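Processed glycerol phosphate lipoteichoic acid synthase 2 (Bacillus subtilis, PDB 2W8D) belongs to the sulfatase family within the alkaline phosphatase clan and carries a bound magnesium ion. Local coordinates at residues N33-S38 / F189-I194. Numbering follows the deposited sequence.
Sequences NVIYVS and FYTKFI
The side-chain amide of Asn33 lies flat over one face of the Phe189 ring, the two planes only 10° apart, with OD1 displaced toward the rim and CB contributing a CH-pi contact over the same ring. These groups decorate two adjacent parallel strands in the central sheet of the alpha/beta sulfatase domain, a worked example of a parallel pair in which Asn33 OD1 and Thr191 OG1 add two side-chain bonds to those of the backbone. Ile35 CG1 meets the Phe189 ring differently, in its plane at the edge, 3.8 Å from Phe189 CE1. Phe189 CG lies between the backbone N and the carbonyl carbon (chi1 61°), which starts the ring on its way to Asn33. The Phe193 ring has the carbonyl O of Tyr36 at its edge, while its stacked neighbour is Phe129 of strand 125-130. Strand 251-257 flanks 33-38 and strand 125-130 flanks 189-194.

Backbone bonds run from Val34 N to Phe189 O, Tyr36 N to Thr191 O (2.7 Å), Phe193 N to Tyr36 O and Ser38 N to Phe193 O. At the start of the pair, Phe189 N donates to a lone pair of Asn33 OD1 at 2.8 Å, while Asn33 ND2 turns to Gln187. Val34 O is gripped twice by Thr191: OG1 approaches on a lone pair at 3.1 Å, whereas the backbone N stands above the carbonyl plane.

On the side bearing Val34, Tyr36 and Tyr190, the two tyrosine rings meet obliquely, planes at 54°, Tyr36 CE1 lying 3.4 Å from Tyr190 OH. Lys192, on this side too, pairs with Glu88 and Glu92. The side chain of Ser38 lies about 6 Å from the magnesium ion, whose site includes Glu40, Thr84, Asp258 and His259. Beyond the tyrosine rings, one water joins both phenols, 2.5 Å from Tyr36 OH and 2.6 Å from Tyr190 OH.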
ATOM      1  N   ASN A  33       5.386  -5.300  16.852  1.00 15.39           N
ATOM      2  CA  ASN A  33       4.339  -5.744  15.994  1.00 14.71           C
ATOM      3  C   ASN A  33       4.284  -4.842  14.740  1.00 14.95           C
ATOM      4  O   ASN A  33       4.816  -3.717  14.735  1.00 14.23           O
ATOM      5  CB  ASN A  33       3.024  -5.665  16.741  1.00 14.69           C
ATOM      6  CG  ASN A  33       3.037  -6.464  18.014  1.00 15.75           C
ATOM      7  OD1 ASN A  33       3.256  -7.665  17.990  1.00 20.53           O
ATOM      8  ND2 ASN A  33       2.795  -5.804  19.138  1.00 13.95           N
ATOM      9  N   VAL A  34       3.657  -5.358  13.684  1.00 14.20           N
ATOM     10  CA  VAL A  34       3.374  -4.575  12.517  1.00 14.23           C
ATOM     11  C   VAL A  34       1.863  -4.665  12.328  1.00 14.47           C
ATOM     12  O   VAL A  34       1.283  -5.752  12.426  1.00 14.12           O
ATOM     13  CB  VAL A  34       4.099  -5.148  11.241  1.00 14.90           C
ATOM     14  CG1 VAL A  34       3.702  -4.357   9.946  1.00 13.59           C
ATOM     15  CG2 VAL A  34       5.616  -5.214  11.440  1.00 13.32           C
ATOM     16  N   ILE A  35       1.240  -3.516  12.055  1.00 14.02           N
ATOM     17  CA  ILE A  35      -0.176  -3.439  11.727  1.00 12.79           C
ATOM     18  C   ILE A  35      -0.281  -2.647  10.401  1.00 13.31           C
ATOM     19  O   ILE A  35      -0.013  -1.447  10.358  1.00 13.07           O
ATOM     20  CB  ILE A  35      -0.967  -2.715  12.865  1.00 12.34           C
ATOM     21  CG1 ILE A  35      -0.935  -3.508  14.186  1.00 11.00           C
ATOM     22  CG2 ILE A  35      -2.402  -2.427  12.439  1.00 13.44           C
ATOM     23  CD1 ILE A  35      -1.444  -2.734  15.422  1.00  5.35           C
ATOM     24  N   TYR A  36      -0.640  -3.315   9.311  1.00 12.75           N
ATOM     25  CA  TYR A  36      -0.853  -2.598   8.075  1.00 13.54           C
ATOM     26  C   TYR A  36      -2.324  -2.252   8.005  1.00 13.14           C
ATOM     27  O   TYR A  36      -3.172  -3.065   8.405  1.00 14.85           O
ATOM     28  CB  TYR A  36      -0.500  -3.473   6.852  1.00 13.92           C
ATOM     29  CG  TYR A  36       0.913  -3.430   6.377  1.00 15.05           C
ATOM     30  CD1 TYR A  36       1.881  -4.270   6.914  1.00 16.86           C
ATOM     31  CD2 TYR A  36       1.276  -2.607   5.314  1.00 20.33           C
ATOM     32  CE1 TYR A  36       3.199  -4.274   6.432  1.00 18.29           C
ATOM     33  CE2 TYR A  36       2.593  -2.595   4.820  1.00 21.39           C
ATOM     34  CZ  TYR A  36       3.544  -3.435   5.399  1.00 21.89           C
ATOM     35  OH  TYR A  36       4.831  -3.418   4.920  1.00 24.55           O
ATOM     36  N   VAL A  37      -2.628  -1.080   7.466  1.00 12.87           N
ATOM     37  CA  VAL A  37      -3.996  -0.686   7.116  1.00 12.62           C
ATOM     38  C   VAL A  37      -4.067  -0.199   5.680  1.00 13.71           C
ATOM     39  O   VAL A  37      -3.406   0.763   5.319  1.00 14.77           O
ATOM     40  CB  VAL A  37      -4.548   0.452   7.998  1.00 12.54           C
ATOM     41  CG1 VAL A  37      -5.995   0.719   7.625  1.00  9.34           C
ATOM     42  CG2 VAL A  37      -4.388   0.093   9.504  1.00  8.10           C
ATOM     43  N   SER A  38      -4.864  -0.882   4.867  1.00 14.08           N
ATOM     44  CA  SER A  38      -5.124  -0.475   3.509  1.00 14.58           C
ATOM     45  C   SER A  38      -6.329   0.446   3.498  1.00 15.10           C
ATOM     46  O   SER A  38      -7.446   0.015   3.786  1.00 15.73           O
ATOM     47  CB  SER A  38      -5.396  -1.720   2.651  1.00 13.97           C
ATOM     48  OG  SER A  38      -5.993  -1.390   1.409  1.00 16.48           O
ATOM     49  N   PHE A 189       3.237  -9.912  16.337  1.00 15.75           N
ATOM     50  CA  PHE A 189       2.355 -10.245  15.226  1.00 15.11           C
ATOM     51  C   PHE A 189       2.487  -9.282  14.072  1.00 15.48           C
ATOM     52  O   PHE A 189       2.814  -8.111  14.261  1.00 15.87           O
ATOM     53  CB  PHE A 189       0.898 -10.350  15.685  1.00 15.21           C
ATOM     54  CG  PHE A 189       0.347  -9.079  16.268  1.00 15.69           C
ATOM     55  CD1 PHE A 189       0.135  -7.961  15.471  1.00 16.71           C
ATOM     56  CD2 PHE A 189       0.032  -8.999  17.604  1.00 13.33           C
ATOM     57  CE1 PHE A 189      -0.371  -6.766  16.036  1.00 17.84           C
ATOM     58  CE2 PHE A 189      -0.478  -7.834  18.156  1.00 13.95           C
ATOM     59  CZ  PHE A 189      -0.676  -6.729  17.382  1.00 15.61           C
ATOM     60  N   TYR A 190       2.206  -9.779  12.865  1.00 15.86           N
ATOM     61  CA  TYR A 190       2.214  -8.986  11.649  1.00 15.63           C
ATOM     62  C   TYR A 190       0.824  -9.116  11.017  1.00 15.32           C
ATOM     63  O   TYR A 190       0.411 -10.225  10.674  1.00 15.99           O
ATOM     64  CB  TYR A 190       3.278  -9.563  10.718  1.00 16.06           C
ATOM     65  CG  TYR A 190       3.310  -9.007   9.293  1.00 17.16           C
ATOM     66  CD1 TYR A 190       2.372  -9.402   8.325  1.00 15.56           C
ATOM     67  CD2 TYR A 190       4.337  -8.152   8.916  1.00 16.70           C
ATOM     68  CE1 TYR A 190       2.459  -8.903   7.023  1.00 18.15           C
ATOM     69  CE2 TYR A 190       4.442  -7.673   7.657  1.00 16.74           C
ATOM     70  CZ  TYR A 190       3.508  -8.021   6.722  1.00 18.68           C
ATOM     71  OH  TYR A 190       3.699  -7.491   5.493  1.00 19.63           O
ATOM     72  N   THR A 191       0.118  -8.001  10.863  1.00 13.75           N
ATOM     73  CA  THR A 191      -1.319  -8.015  10.567  1.00 13.02           C
ATOM     74  C   THR A 191      -1.709  -7.012   9.507  1.00 13.72           C
ATOM     75  O   THR A 191      -1.057  -5.967   9.377  1.00 12.90           O
ATOM     76  CB  THR A 191      -2.177  -7.702  11.809  1.00 13.37           C
ATOM     77  OG1 THR A 191      -1.704  -6.503  12.432  1.00 11.38           O
ATOM     78  CG2 THR A 191      -2.084  -8.821  12.782  1.00 11.42           C
ATOM     79  N   LYS A 192      -2.763  -7.346   8.753  1.00 13.84           N
ATOM     80  CA  LYS A 192      -3.261  -6.512   7.670  1.00 14.89           C
ATOM     81  C   LYS A 192      -4.735  -6.246   7.863  1.00 14.90           C
ATOM     82  O   LYS A 192      -5.520  -7.199   7.974  1.00 14.73           O
ATOM     83  CB  LYS A 192      -3.075  -7.191   6.302  1.00 14.75           C
ATOM     84  CG  LYS A 192      -1.623  -7.346   5.815  1.00 15.64           C
ATOM     85  CD  LYS A 192      -1.415  -8.717   5.086  1.00 17.34           C
ATOM     86  CE  LYS A 192      -2.414  -8.918   3.973  1.00 15.89           C
ATOM     87  NZ  LYS A 192      -2.367  -7.746   3.022  1.00 15.41           N
ATOM     88  N   PHE A 193      -5.106  -4.961   7.882  1.00 14.53           N
ATOM     89  CA  PHE A 193      -6.504  -4.565   7.911  1.00 15.15           C
ATOM     90  C   PHE A 193      -6.947  -3.968   6.573  1.00 15.84           C
ATOM     91  O   PHE A 193      -6.463  -2.901   6.154  1.00 16.22           O
ATOM     92  CB  PHE A 193      -6.726  -3.564   9.044  1.00 15.87           C
ATOM     93  CG  PHE A 193      -6.654  -4.178  10.420  1.00 14.05           C
ATOM     94  CD1 PHE A 193      -7.808  -4.465  11.115  1.00 14.75           C
ATOM     95  CD2 PHE A 193      -5.428  -4.471  11.008  1.00 12.11           C
ATOM     96  CE1 PHE A 193      -7.740  -5.044  12.389  1.00 13.77           C
ATOM     97  CE2 PHE A 193      -5.351  -5.015  12.251  1.00 13.83           C
ATOM     98  CZ  PHE A 193      -6.509  -5.310  12.967  1.00 12.27           C
ATOM     99  N   ILE A 194      -7.837  -4.667   5.876  1.00 16.41           N
ATOM    100  CA  ILE A 194      -8.279  -4.199   4.560  1.00 16.56           C
ATOM    101  C   ILE A 194      -9.657  -3.551   4.682  1.00 16.22           C
ATOM    102  O   ILE A 194     -10.663  -4.250   4.863  1.00 15.73           O
ATOM    103  CB  ILE A 194      -8.312  -5.334   3.493  1.00 17.41           C
ATOM    104  CG1 ILE A 194      -7.084  -6.266   3.604  1.00 17.76           C
ATOM    105  CG2 ILE A 194      -8.536  -4.721   2.035  1.00 17.41           C
ATOM    106  CD1 ILE A 194      -5.725  -5.622   3.312  1.00 18.27           C
TER
HETATM  107  O   HOH W   1       5.429  -5.778   4.495  1.00 17.50           O